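Local coordinates for DNA repair protein RAD7 (Saccharomyces cerevisiae, PDB 5ZB2), which helps promote global genome nucleotide excision repair, which removes damage such as that left by UV light from nontranscribing DNA, and binds Elongin-C, at residues L53-L57 with Q69-K73; S130-P136 with E157-T163; F340-P346 with M366-P372; L296-R302 with S323-L329. All coordinates share one frame; numbering follows the deposited sequence.

How the contacts relate
The chain is the C-terminal part of RAD7, a curved leucine-rich-repeat array preceded by helices, and the four contacts come in the order 1, 2, 4, 3 along it. Contact 1 lies before the first strand, where helix 50-59 meets Elongin-C; it holds Q69, which touches bound polyether, while the side chain of F71 is about 10 Å from that ligand. Contacts 2 and 4 are pairs of neighbouring parallel strands in the same array, their centres about 24 Å apart. Contact 3 joins the loops and helices just beyond contact 4, with centres about 14 Å apart. These two touch directly: L329 CD1 meets F340 CE1 at 3.9 Å, and L327 packs on L343. Contacts 1 and 3 are about 38 Å apart between centres.

Contact 1: residues L53-L57 with Q69-K73; sequences LAKAL and QLFLK
F71 points the outer end of its ring at L53, A54 and L57 of helix 50-59, and the whole contact is apolar. F71 CE2 lies 3.7 Å from A54 CB and F71 CZ lies 3.7 Å from A54 CA, an approach to the helix backbone that a residue as small as alanine permits. L57 comes from the opposite direction and sets its CD1 at the ring edge, near the ring plane, 3.8 Å from F71 CE1. L53 slants past the end of F71, its CG 3.9 Å from F71 CZ. The first torsion of F71 turns CG away from its own carbonyl carbon (chi1 -55°), which aims the ring at the helix. An alanine here is likely to leave a gap beside A54 and to take from L53 and L57 the ring they both touch, leaving them L70 alone of this segment.

A second set of aliphatic contacts runs through L70. L70 CD1 meets L57 CD1 at 4.1 Å, and L70 CB lies 4.3 Å from L53 CD2.

Within the helix, the backbone bond from L57 N to L53 O (3.0 Å) keeps these two leucines one turn apart, so both can face the 3-10 turn 69-71. Beyond the contact, the F71 ring meets F81 edge-to-face, and L53 and L57 also pack on Elongin-C. The arrangement is that of a buried hydrophobic junction tying an Elongin-C-binding helix to the start of a leucine-rich-repeat domain.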
loop_
_atom_site.group_PDB
_atom_site.type_symbol
_atom_site.label_atom_id
_atom_site.label_comp_id
_atom_site.label_asym_id
_atom_site.label_seq_id
_atom_site.Cartn_x
_atom_site.Cartn_y
_atom_site.Cartn_z
ATOM N N LEU A 53 2.034 23.998 9.525
ATOM C CA LEU A 53 3.152 23.081 9.338
ATOM C C LEU A 53 3.165 22.531 7.917
ATOM O O LEU A 53 4.209 22.511 7.256
ATOM C CB LEU A 53 3.070 21.950 10.364
ATOM C CG LEU A 53 4.101 20.824 10.244
ATOM C CD1 LEU A 53 5.525 21.358 10.317
ATOM C CD2 LEU A 53 3.865 19.787 11.331
ATOM N N ALA A 54 2.002 22.099 7.423
ATOM C CA ALA A 54 1.915 21.601 6.055
ATOM C C ALA A 54 2.379 22.654 5.058
ATOM O O ALA A 54 3.069 22.334 4.082
ATOM C CB ALA A 54 0.481 21.166 5.749
ATOM N N LYS A 55 2.019 23.918 5.293
ATOM C CA LYS A 55 2.424 24.990 4.389
ATOM C C LYS A 55 3.939 25.144 4.370
ATOM O O LYS A 55 4.550 25.282 3.303
ATOM C CB LYS A 55 1.756 26.304 4.804
ATOM C CG LYS A 55 1.964 27.442 3.815
ATOM C CD LYS A 55 1.658 28.804 4.430
ATOM C CE LYS A 55 2.748 29.241 5.404
ATOM N NZ LYS A 55 2.593 30.659 5.840
ATOM N N ALA A 56 4.567 25.130 5.547
ATOM C CA ALA A 56 6.019 25.255 5.609
ATOM C C ALA A 56 6.694 24.118 4.851
ATOM O O ALA A 56 7.610 24.341 4.052
ATOM C CB ALA A 56 6.479 25.286 7.066
ATOM N N LEU A 57 6.243 22.885 5.082
ATOM C CA LEU A 57 6.813 21.743 4.376
ATOM C C LEU A 57 6.583 21.861 2.873
ATOM O O LEU A 57 7.502 21.645 2.074
ATOM C CB LEU A 57 6.217 20.445 4.923
ATOM C CG LEU A 57 6.551 20.149 6.388
ATOM C CD1 LEU A 57 5.765 18.957 6.900
ATOM C CD2 LEU A 57 8.051 19.909 6.570
ATOM N N GLN A 69 3.766 11.537 8.159
ATOM C CA GLN A 69 3.413 10.902 9.421
ATOM C C GLN A 69 3.167 11.913 10.529
ATOM O O GLN A 69 2.541 11.565 11.536
ATOM C CB GLN A 69 4.515 9.923 9.830
ATOM C CG GLN A 69 4.649 8.749 8.873
ATOM C CD GLN A 69 5.780 7.822 9.247
ATOM O OE1 GLN A 69 5.558 6.727 9.765
ATOM N NE2 GLN A 69 7.003 8.258 8.992
ATOM N N LEU A 70 3.639 13.152 10.365
ATOM C CA LEU A 70 3.352 14.210 11.328
ATOM C C LEU A 70 1.864 14.537 11.400
ATOM O O LEU A 70 1.407 15.099 12.403
ATOM C CB LEU A 70 4.139 15.471 10.954
ATOM C CG LEU A 70 5.661 15.301 10.885
ATOM C CD1 LEU A 70 6.309 16.418 10.077
ATOM C CD2 LEU A 70 6.246 15.247 12.288
ATOM N N PHE A 71 1.099 14.195 10.365
ATOM C CA PHE A 71 -0.295 14.599 10.251
ATOM C C PHE A 71 -1.270 13.452 10.486
ATOM O O PHE A 71 -2.468 13.612 10.236
ATOM C CB PHE A 71 -0.541 15.209 8.869
ATOM C CG PHE A 71 0.379 16.343 8.534
ATOM C CD1 PHE A 71 1.619 16.102 7.966
ATOM C CD2 PHE A 71 0.006 17.652 8.784
ATOM C CE1 PHE A 71 2.468 17.145 7.658
ATOM C CE2 PHE A 71 0.853 18.698 8.476
ATOM C CZ PHE A 71 2.082 18.445 7.914
ATOM N N LEU A 72 -0.796 12.305 10.966
ATOM C CA LEU A 72 -1.629 11.117 11.078
ATOM C C LEU A 72 -2.191 10.963 12.487
ATOM O O LEU A 72 -1.560 11.340 13.478
ATOM C CB LEU A 72 -0.839 9.861 10.697
ATOM C CG LEU A 72 -0.316 9.786 9.259
ATOM C CD1 LEU A 72 0.431 8.478 9.035
ATOM C CD2 LEU A 72 -1.439 9.930 8.244
ATOM N N LYS A 73 -3.393 10.391 12.560
ATOM C CA LYS A 73 -4.086 10.135 13.822
ATOM C C LYS A 73 -4.247 11.418 14.641
ATOM O O LYS A 73 -3.840 11.507 15.801
ATOM C CB LYS A 73 -3.359 9.053 14.627
ATOM C CG LYS A 73 -3.451 7.646 14.033
ATOM C CD LYS A 73 -4.894 7.203 13.772
ATOM C CE LYS A 73 -5.776 7.316 15.007
ATOM N NZ LYS A 73 -7.196 6.966 14.709
#

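Contact 2: residues S130-P136 with E157-T163; sequences SLNLDGP and EFHISNT
Two adjacent parallel strands of the leucine-rich-repeat array, 130-134 and 157-161, pair here in register, L131 beside F158 and L133 beside I160. Backbone bonds knit them: E157 O accepts from L131 N, L131 O from H159 N, and H159 O from L133 N at 2.8 Å. S161 N reaches L133 O only weakly, and G135 N closes the row on S161 O. G135 has a positive phi (93°), where a side chain would press on the preceding carbonyl.

The polar face carries its own bonds. S130 OG donates to E157 OE1 on its anti side at 2.6 Å. N162 ND2 reaches the syn lone pair of D134 OD1 at 2.8 Å, the two flat groups nearly coplanar. N132 lays its amide across H159 CB, while its OD1 binds Q108 and a water that also links L133 O and S161 OG.

Strand 104-108 flanks 130-134; strand 184-188 lies beside 157-161, its S184 OG bonding E157 OE2 and H159 NE2. On the leucine face L131, L133 and I160 pack against helix 141-150.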
loop_
_atom_site.group_PDB
_atom_site.type_symbol
_atom_site.label_atom_id
_atom_site.label_comp_id
_atom_site.label_asym_id
_atom_site.label_seq_id
_atom_site.Cartn_x
_atom_site.Cartn_y
_atom_site.Cartn_z
ATOM N N SER A 130 -15.908 17.943 1.181
ATOM C CA SER A 130 -15.229 18.914 0.329
ATOM C C SER A 130 -13.894 18.346 -0.131
ATOM O O SER A 130 -13.075 17.935 0.696
ATOM C CB SER A 130 -15.003 20.230 1.079
ATOM O OG SER A 130 -14.104 21.068 0.380
ATOM N N LEU A 131 -13.673 18.336 -1.446
ATOM C CA LEU A 131 -12.423 17.839 -2.015
ATOM C C LEU A 131 -11.943 18.802 -3.091
ATOM O O LEU A 131 -12.686 19.107 -4.030
ATOM C CB LEU A 131 -12.598 16.431 -2.598
ATOM C CG LEU A 131 -11.315 15.701 -3.017
ATOM C CD1 LEU A 131 -10.382 15.478 -1.831
ATOM C CD2 LEU A 131 -11.638 14.374 -3.689
ATOM N N ASN A 132 -10.701 19.270 -2.950
ATOM C CA ASN A 132 -10.049 20.147 -3.919
ATOM C C ASN A 132 -8.792 19.450 -4.423
ATOM O O ASN A 132 -7.896 19.134 -3.632
ATOM C CB ASN A 132 -9.710 21.497 -3.282
ATOM C CG ASN A 132 -9.192 22.519 -4.285
ATOM O OD1 ASN A 132 -8.565 22.173 -5.288
ATOM N ND2 ASN A 132 -9.452 23.792 -4.011
ATOM N N LEU A 133 -8.730 19.200 -5.731
ATOM C CA LEU A 133 -7.613 18.494 -6.347
ATOM C C LEU A 133 -7.040 19.330 -7.481
ATOM O O LEU A 133 -7.782 19.779 -8.362
ATOM C CB LEU A 133 -8.049 17.127 -6.882
ATOM C CG LEU A 133 -8.710 16.153 -5.904
ATOM C CD1 LEU A 133 -9.160 14.898 -6.642
ATOM C CD2 LEU A 133 -7.779 15.792 -4.759
ATOM N N ASP A 134 -5.722 19.502 -7.469
ATOM C CA ASP A 134 -5.023 20.253 -8.503
ATOM C C ASP A 134 -3.936 19.372 -9.117
ATOM O O ASP A 134 -2.916 19.098 -8.485
ATOM C CB ASP A 134 -4.402 21.522 -7.919
ATOM C CG ASP A 134 -3.653 22.335 -8.955
ATOM O OD1 ASP A 134 -3.824 22.065 -10.162
ATOM O OD2 ASP A 134 -2.892 23.245 -8.563
ATOM N N GLY A 135 -4.164 18.921 -10.324
ATOM C CA GLY A 135 -3.228 18.083 -11.003
ATOM C C GLY A 135 -3.377 16.584 -10.893
ATOM O O GLY A 135 -2.399 15.923 -11.016
ATOM N N PRO A 136 -4.561 16.042 -10.669
ATOM C CA PRO A 136 -4.692 14.578 -10.614
ATOM C C PRO A 136 -4.750 14.013 -12.025
ATOM O O PRO A 136 -5.808 13.545 -12.447
ATOM C CB PRO A 136 -6.018 14.368 -9.886
ATOM C CG PRO A 136 -6.802 15.606 -10.163
ATOM C CD PRO A 136 -5.805 16.725 -10.274
ATOM N N GLU A 157 -18.664 20.323 -2.047
ATOM C CA GLU A 157 -17.658 21.222 -2.600
ATOM C C GLU A 157 -16.672 20.405 -3.419
ATOM O O GLU A 157 -16.066 19.461 -2.902
ATOM C CB GLU A 157 -16.936 21.986 -1.486
ATOM C CG GLU A 157 -15.882 22.949 -1.978
ATOM C CD GLU A 157 -15.435 23.921 -0.903
ATOM O OE1 GLU A 157 -15.014 23.460 0.180
ATOM O OE2 GLU A 157 -15.516 25.145 -1.136
ATOM N N PHE A 158 -16.515 20.760 -4.692
ATOM C CA PHE A 158 -15.589 20.060 -5.574
ATOM C C PHE A 158 -14.891 21.072 -6.468
ATOM O O PHE A 158 -15.551 21.806 -7.213
ATOM C CB PHE A 158 -16.313 19.005 -6.417
ATOM C CG PHE A 158 -15.389 18.147 -7.238
ATOM C CD1 PHE A 158 -14.566 17.212 -6.629
ATOM C CD2 PHE A 158 -15.342 18.277 -8.617
ATOM C CE1 PHE A 158 -13.711 16.423 -7.376
ATOM C CE2 PHE A 158 -14.485 17.487 -9.373
ATOM C CZ PHE A 158 -13.673 16.558 -8.749
ATOM N N HIS A 159 -13.563 21.114 -6.374
ATOM C CA HIS A 159 -12.717 21.900 -7.263
ATOM C C HIS A 159 -11.665 20.973 -7.853
ATOM O O HIS A 159 -10.964 20.278 -7.111
ATOM C CB HIS A 159 -12.037 23.057 -6.520
ATOM C CG HIS A 159 -12.993 24.054 -5.944
ATOM N ND1 HIS A 159 -12.969 25.390 -6.285
ATOM C CD2 HIS A 159 -14.002 23.912 -5.052
ATOM C CE1 HIS A 159 -13.922 26.028 -5.628
ATOM N NE2 HIS A 159 -14.564 25.154 -4.874
ATOM N N ILE A 160 -11.568 20.950 -9.184
ATOM C CA ILE A 160 -10.547 20.176 -9.879
ATOM C C ILE A 160 -9.854 21.076 -10.895
ATOM O O ILE A 160 -10.494 21.924 -11.529
ATOM C CB ILE A 160 -11.134 18.923 -10.561
ATOM C CG1 ILE A 160 -10.027 18.179 -11.318
ATOM C CG2 ILE A 160 -12.286 19.304 -11.486
ATOM C CD1 ILE A 160 -10.413 16.799 -11.756
ATOM N N SER A 161 -8.546 20.880 -11.061
ATOM C CA SER A 161 -7.753 21.736 -11.930
ATOM C C SER A 161 -6.645 20.928 -12.594
ATOM O O SER A 161 -6.199 19.899 -12.078
ATOM C CB SER A 161 -7.142 22.907 -11.152
ATOM O OG SER A 161 -8.134 23.618 -10.434
ATOM N N ASN A 162 -6.210 21.417 -13.758
ATOM C CA ASN A 162 -4.987 20.963 -14.423
ATOM C C ASN A 162 -5.013 19.463 -14.734
ATOM O O ASN A 162 -4.171 18.689 -14.273
ATOM C CB ASN A 162 -3.759 21.324 -13.581
ATOM C CG ASN A 162 -3.388 22.783 -13.702
ATOM O OD1 ASN A 162 -3.290 23.315 -14.804
ATOM N ND2 ASN A 162 -3.195 23.444 -12.568
ATOM N N THR A 163 -5.980 19.067 -15.561
ATOM C CA THR A 163 -6.003 17.710 -16.106
ATOM C C THR A 163 -6.924 17.686 -17.314
ATOM O O THR A 163 -8.084 18.091 -17.210
ATOM C CB THR A 163 -6.467 16.694 -15.063
ATOM O OG1 THR A 163 -6.621 15.414 -15.687
ATOM C CG2 THR A 163 -7.795 17.113 -14.429
HETATM O O HOH W 1 -8.773 22.606 -8.181
HETATM O O HOH W 2 -7.713 13.389 -14.226
#

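Contact 3: residues F340-P346 with M366-P372; sequences FVALACP and MLGEQNP
The side-chain amide of N371 is gripped by L343 at its nitrogen edge and by C345 at its oxygen. N371 ND2 gives two bonds near the amide plane: one to L343 O at 2.9 Å, the other, nearly straight (168°), to L367 O at 3.1 Å. At the other end C345 N donates to N371 OD1 over 2.9 Å, but from above the plane, 48° out of it. The F340 ring, a second flat group, is approached obliquely by L367 CD1.

N371 is the first residue to leave the helix, and its side chain (chi1 -64°) turns back so that one amide serves both the last helical turn and the neighbouring loop. L343 is the centre of an inverse gamma turn, which presents its carbonyl to ND2.

Apolar contacts fill the other end. L367 CD2 sits 3.9 Å from L343 CD2 and 4.0 Å from F340 CB. M366, bent at its last torsion, brings CE to 3.8 Å from F340 C; a flexible thioether suits this shallow fit against backbone. A344 is small enough for its CB to rest 3.9 Å from Q370 CB.

A leucine in place of N371 would probably leave L343 O, L367 O and C345 N without their shared mate, loosening the loop from the helix end.

Because the buried N371 amide bonds three backbone groups, it probably holds the end of helix 361-370 and the loop after helix 337-341 in fixed relation, beside apolar packing.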
loop_
_atom_site.group_PDB
_atom_site.type_symbol
_atom_site.label_atom_id
_atom_site.label_comp_id
_atom_site.label_asym_id
_atom_site.label_seq_id
_atom_site.Cartn_x
_atom_site.Cartn_y
_atom_site.Cartn_z
ATOM N N PHE A 340 -6.121 56.192 -7.097
ATOM C CA PHE A 340 -5.441 55.868 -5.852
ATOM C C PHE A 340 -5.693 56.902 -4.762
ATOM O O PHE A 340 -5.459 56.610 -3.584
ATOM C CB PHE A 340 -3.942 55.721 -6.103
ATOM C CG PHE A 340 -3.606 54.663 -7.111
ATOM C CD1 PHE A 340 -3.608 53.326 -6.755
ATOM C CD2 PHE A 340 -3.299 55.001 -8.418
ATOM C CE1 PHE A 340 -3.305 52.347 -7.682
ATOM C CE2 PHE A 340 -2.992 54.023 -9.349
ATOM C CZ PHE A 340 -2.995 52.697 -8.980
ATOM N N VAL A 341 -6.170 58.095 -5.124
ATOM C CA VAL A 341 -6.568 59.070 -4.114
ATOM C C VAL A 341 -7.618 58.468 -3.193
ATOM O O VAL A 341 -7.569 58.644 -1.969
ATOM C CB VAL A 341 -7.079 60.360 -4.786
ATOM C CG1 VAL A 341 -7.550 61.358 -3.747
ATOM C CG2 VAL A 341 -5.988 60.982 -5.645
ATOM N N ALA A 342 -8.575 57.734 -3.762
ATOM C CA ALA A 342 -9.646 57.124 -2.986
ATOM C C ALA A 342 -9.238 55.817 -2.323
ATOM O O ALA A 342 -9.990 55.311 -1.483
ATOM C CB ALA A 342 -10.859 56.871 -3.883
ATOM N N LEU A 343 -8.078 55.261 -2.670
ATOM C CA LEU A 343 -7.655 53.963 -2.144
ATOM C C LEU A 343 -7.066 54.161 -0.749
ATOM O O LEU A 343 -5.850 54.179 -0.540
ATOM C CB LEU A 343 -6.659 53.303 -3.091
ATOM C CG LEU A 343 -6.222 51.875 -2.757
ATOM C CD1 LEU A 343 -7.419 50.948 -2.613
ATOM C CD2 LEU A 343 -5.276 51.354 -3.831
ATOM N N ALA A 344 -7.961 54.307 0.228
ATOM C CA ALA A 344 -7.588 54.468 1.635
ATOM C C ALA A 344 -8.367 53.427 2.433
ATOM O O ALA A 344 -9.524 53.653 2.799
ATOM C CB ALA A 344 -7.878 55.883 2.126
ATOM N N CYS A 345 -7.730 52.291 2.705
ATOM C CA CYS A 345 -8.394 51.142 3.288
ATOM C C CYS A 345 -7.737 50.768 4.611
ATOM O O CYS A 345 -6.512 50.582 4.655
ATOM C CB CYS A 345 -8.335 49.953 2.324
ATOM S SG CYS A 345 -8.855 50.350 0.638
ATOM N N PRO A 346 -8.501 50.627 5.699
ATOM C CA PRO A 346 -7.868 50.309 6.989
ATOM C C PRO A 346 -7.272 48.913 7.053
ATOM O O PRO A 346 -6.306 48.703 7.798
ATOM C CB PRO A 346 -9.019 50.473 7.993
ATOM C CG PRO A 346 -10.251 50.243 7.197
ATOM C CD PRO A 346 -9.962 50.774 5.824
ATOM N N MET A 366 1.783 58.300 -1.245
ATOM C CA MET A 366 0.421 58.528 -0.773
ATOM C C MET A 366 -0.205 57.242 -0.246
ATOM O O MET A 366 -0.858 57.247 0.804
ATOM C CB MET A 366 -0.422 59.114 -1.906
ATOM C CG MET A 366 -1.897 59.278 -1.578
ATOM S SD MET A 366 -2.807 60.073 -2.913
ATOM C CE MET A 366 -2.504 58.948 -4.275
ATOM N N LEU A 367 -0.017 56.129 -0.961
ATOM C CA LEU A 367 -0.610 54.865 -0.532
ATOM C C LEU A 367 -0.055 54.423 0.815
ATOM O O LEU A 367 -0.800 53.935 1.673
ATOM C CB LEU A 367 -0.374 53.787 -1.588
ATOM C CG LEU A 367 -1.103 53.969 -2.921
ATOM C CD1 LEU A 367 -0.680 52.895 -3.909
ATOM C CD2 LEU A 367 -2.615 53.948 -2.728
ATOM N N GLY A 368 1.254 54.586 1.021
ATOM C CA GLY A 368 1.849 54.188 2.284
ATOM C C GLY A 368 1.267 54.926 3.473
ATOM O O GLY A 368 1.224 54.387 4.582
ATOM N N GLU A 369 0.809 56.159 3.264
ATOM C CA GLU A 369 0.253 56.959 4.348
ATOM C C GLU A 369 -1.246 56.752 4.527
ATOM O O GLU A 369 -1.760 56.944 5.636
ATOM C CB GLU A 369 0.531 58.447 4.102
ATOM C CG GLU A 369 1.999 58.796 3.874
ATOM C CD GLU A 369 2.913 58.268 4.965
ATOM O OE1 GLU A 369 3.258 57.068 4.927
ATOM O OE2 GLU A 369 3.284 59.054 5.863
ATOM N N GLN A 370 -1.960 56.360 3.470
ATOM C CA GLN A 370 -3.408 56.201 3.533
ATOM C C GLN A 370 -3.848 54.786 3.884
ATOM O O GLN A 370 -5.052 54.557 4.057
ATOM C CB GLN A 370 -4.042 56.596 2.193
ATOM C CG GLN A 370 -3.976 58.079 1.876
ATOM C CD GLN A 370 -4.708 58.429 0.594
ATOM O OE1 GLN A 370 -5.097 57.548 -0.173
ATOM N NE2 GLN A 370 -4.903 59.720 0.360
ATOM N N ASN A 371 -2.918 53.836 3.989
ATOM C CA ASN A 371 -3.242 52.430 4.227
ATOM C C ASN A 371 -2.350 51.906 5.345
ATOM O O ASN A 371 -1.246 51.403 5.092
ATOM C CB ASN A 371 -3.083 51.610 2.948
ATOM C CG ASN A 371 -4.056 52.039 1.861
ATOM O OD1 ASN A 371 -5.159 51.500 1.755
ATOM N ND2 ASN A 371 -3.660 53.023 1.058
ATOM N N PRO A 372 -2.806 51.988 6.599
ATOM C CA PRO A 372 -1.909 51.670 7.723
ATOM C C PRO A 372 -1.426 50.230 7.742
ATOM O O PRO A 372 -0.326 49.966 8.245
ATOM C CB PRO A 372 -2.768 51.992 8.953
ATOM C CG PRO A 372 -4.169 51.833 8.485
ATOM C CD PRO A 372 -4.173 52.294 7.057
#

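Contact 4: residues L296-R302 with S323-L329; sequences LIECSFR and SLRSLNL
The S323 hydroxyl stands between its backbone N and carbonyl carbon (chi1 53°), and from there OG donates to L296 O at 2.8 Å. R325 sets CG beside its backbone N (chi1 -47°), 3.7 Å from I297 CG2, and the bend at chi2 then turns the chain so that R325 NE reaches S323 O at 3.0 Å. The arginine's aliphatic stem thus suits a partly exposed isoleucine, while NE meets the S323 carbonyl from above its plane.

I297 O takes two donors, R325 N at 2.8 Å and, weakly, S326 N. The strands then run parallel: C299 N donates to S326 O, N328 N to C299 O, and F301 N almost straight to N328 O at 2.9 Å.

On the buried face L324 CD2 lies 3.9 Å from both L296 CG and C299 CB, and L327 CD1 also meets C299 CB; the compact cysteine fits between the leucines. On the polar face N328 CB packs at S300 OG, which is held by E274, as is R302, while N328 OD1 takes the N-H of N330.

Strand 270-272 flanks this pair beside 298-300 and strand 350-352 beside 326-328. Helix 309-320, which connects the two strands, receives L296, F301 and L329 on the leucine-rich side.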
loop_
_atom_site.group_PDB
_atom_site.type_symbol
_atom_site.label_atom_id
_atom_site.label_comp_id
_atom_site.label_asym_id
_atom_site.label_seq_id
_atom_site.Cartn_x
_atom_site.Cartn_y
_atom_site.Cartn_z
ATOM N N LEU A 296 -16.422 42.404 1.021
ATOM C CA LEU A 296 -15.441 42.008 0.020
ATOM C C LEU A 296 -14.046 41.988 0.637
ATOM O O LEU A 296 -13.528 43.024 1.065
ATOM C CB LEU A 296 -15.496 42.954 -1.175
ATOM C CG LEU A 296 -14.716 42.521 -2.418
ATOM C CD1 LEU A 296 -15.261 41.222 -2.989
ATOM C CD2 LEU A 296 -14.744 43.619 -3.472
ATOM N N ILE A 297 -13.445 40.804 0.682
ATOM C CA ILE A 297 -12.130 40.610 1.277
ATOM C C ILE A 297 -11.036 40.600 0.220
ATOM O O ILE A 297 -9.937 41.106 0.453
ATOM C CB ILE A 297 -12.123 39.301 2.099
ATOM C CG1 ILE A 297 -13.117 39.387 3.261
ATOM C CG2 ILE A 297 -10.724 38.967 2.610
ATOM C CD1 ILE A 297 -12.826 40.488 4.267
ATOM N N GLU A 298 -11.328 40.033 -0.948
ATOM C CA GLU A 298 -10.350 39.872 -2.008
ATOM C C GLU A 298 -10.989 40.254 -3.330
ATOM O O GLU A 298 -12.124 39.859 -3.615
ATOM C CB GLU A 298 -9.841 38.427 -2.060
ATOM C CG GLU A 298 -8.692 38.189 -3.018
ATOM C CD GLU A 298 -8.274 36.731 -3.054
ATOM O OE1 GLU A 298 -8.226 36.149 -4.158
ATOM O OE2 GLU A 298 -8.010 36.164 -1.973
ATOM N N CYS A 299 -10.260 41.027 -4.134
ATOM C CA CYS A 299 -10.759 41.460 -5.432
ATOM C C CYS A 299 -9.596 41.574 -6.405
ATOM O O CYS A 299 -8.561 42.157 -6.065
ATOM C CB CYS A 299 -11.488 42.799 -5.320
ATOM S SG CYS A 299 -12.197 43.366 -6.876
ATOM N N SER A 300 -9.770 41.031 -7.610
ATOM C CA SER A 300 -8.745 41.094 -8.646
ATOM C C SER A 300 -9.363 41.468 -9.984
ATOM O O SER A 300 -10.369 40.882 -10.397
ATOM C CB SER A 300 -8.004 39.764 -8.785
ATOM O OG SER A 300 -7.092 39.816 -9.874
ATOM N N PHE A 301 -8.747 42.438 -10.657
ATOM C CA PHE A 301 -9.088 42.811 -12.024
ATOM C C PHE A 301 -7.884 42.656 -12.950
ATOM O O PHE A 301 -7.771 43.359 -13.956
ATOM C CB PHE A 301 -9.618 44.244 -12.083
ATOM C CG PHE A 301 -10.846 44.479 -11.248
ATOM C CD1 PHE A 301 -12.015 43.786 -11.502
ATOM C CD2 PHE A 301 -10.833 45.408 -10.221
ATOM C CE1 PHE A 301 -13.150 44.005 -10.737
ATOM C CE2 PHE A 301 -11.965 45.635 -9.454
ATOM C CZ PHE A 301 -13.122 44.933 -9.711
ATOM N N ARG A 302 -6.983 41.730 -12.622
ATOM C CA ARG A 302 -5.767 41.530 -13.402
ATOM C C ARG A 302 -6.077 41.434 -14.889
ATOM O O ARG A 302 -6.859 40.581 -15.319
ATOM C CB ARG A 302 -5.045 40.262 -12.933
ATOM C CG ARG A 302 -3.727 39.994 -13.660
ATOM C CD ARG A 302 -3.065 38.702 -13.195
ATOM N NE ARG A 302 -3.871 37.539 -13.546
ATOM C CZ ARG A 302 -3.909 36.990 -14.756
ATOM N NH1 ARG A 302 -3.182 37.493 -15.748
ATOM N NH2 ARG A 302 -4.683 35.935 -14.977
ATOM N N SER A 323 -13.329 46.754 3.914
ATOM C CA SER A 323 -13.213 45.312 4.072
ATOM C C SER A 323 -12.074 44.685 3.278
ATOM O O SER A 323 -11.597 43.617 3.667
ATOM C CB SER A 323 -14.532 44.635 3.667
ATOM O OG SER A 323 -14.936 45.045 2.373
ATOM N N LEU A 324 -11.623 45.313 2.195
ATOM C CA LEU A 324 -10.617 44.698 1.341
ATOM C C LEU A 324 -9.320 44.439 2.102
ATOM O O LEU A 324 -8.837 45.291 2.853
ATOM C CB LEU A 324 -10.336 45.590 0.131
ATOM C CG LEU A 324 -11.380 45.576 -0.987
ATOM C CD1 LEU A 324 -11.146 46.727 -1.953
ATOM C CD2 LEU A 324 -11.343 44.247 -1.727
ATOM N N ARG A 325 -8.754 43.246 1.892
ATOM C CA ARG A 325 -7.445 42.886 2.422
ATOM C C ARG A 325 -6.389 42.700 1.342
ATOM O O ARG A 325 -5.203 42.903 1.615
ATOM C CB ARG A 325 -7.536 41.595 3.248
ATOM C CG ARG A 325 -8.697 41.562 4.240
ATOM C CD ARG A 325 -8.688 42.758 5.176
ATOM N NE ARG A 325 -9.915 42.850 5.968
ATOM C CZ ARG A 325 -10.054 42.414 7.217
ATOM N NH1 ARG A 325 -9.042 41.842 7.857
ATOM N NH2 ARG A 325 -11.218 42.556 7.832
ATOM N N SER A 326 -6.789 42.316 0.129
ATOM C CA SER A 326 -5.882 42.258 -1.008
ATOM C C SER A 326 -6.620 42.732 -2.250
ATOM O O SER A 326 -7.798 42.416 -2.441
ATOM C CB SER A 326 -5.324 40.843 -1.228
ATOM O OG SER A 326 -6.348 39.923 -1.540
ATOM N N LEU A 327 -5.920 43.494 -3.088
ATOM C CA LEU A 327 -6.497 44.084 -4.288
ATOM C C LEU A 327 -5.479 43.990 -5.411
ATOM O O LEU A 327 -4.312 44.346 -5.222
ATOM C CB LEU A 327 -6.891 45.546 -4.046
ATOM C CG LEU A 327 -7.550 46.290 -5.210
ATOM C CD1 LEU A 327 -8.940 45.740 -5.492
ATOM C CD2 LEU A 327 -7.613 47.777 -4.911
ATOM N N ASN A 328 -5.918 43.519 -6.576
ATOM C CA ASN A 328 -5.039 43.288 -7.718
ATOM C C ASN A 328 -5.509 44.144 -8.886
ATOM O O ASN A 328 -6.558 43.870 -9.478
ATOM C CB ASN A 328 -5.024 41.807 -8.096
ATOM C CG ASN A 328 -4.046 41.493 -9.214
ATOM O OD1 ASN A 328 -3.665 42.367 -9.997
ATOM N ND2 ASN A 328 -3.642 40.232 -9.300
ATOM N N LEU A 329 -4.725 45.171 -9.222
ATOM C CA LEU A 329 -5.001 46.058 -10.346
ATOM C C LEU A 329 -4.005 45.861 -11.485
ATOM O O LEU A 329 -3.847 46.747 -12.333
ATOM C CB LEU A 329 -4.983 47.514 -9.880
ATOM C CG LEU A 329 -5.891 47.851 -8.692
ATOM C CD1 LEU A 329 -5.613 49.263 -8.214
ATOM C CD2 LEU A 329 -7.370 47.687 -9.047
#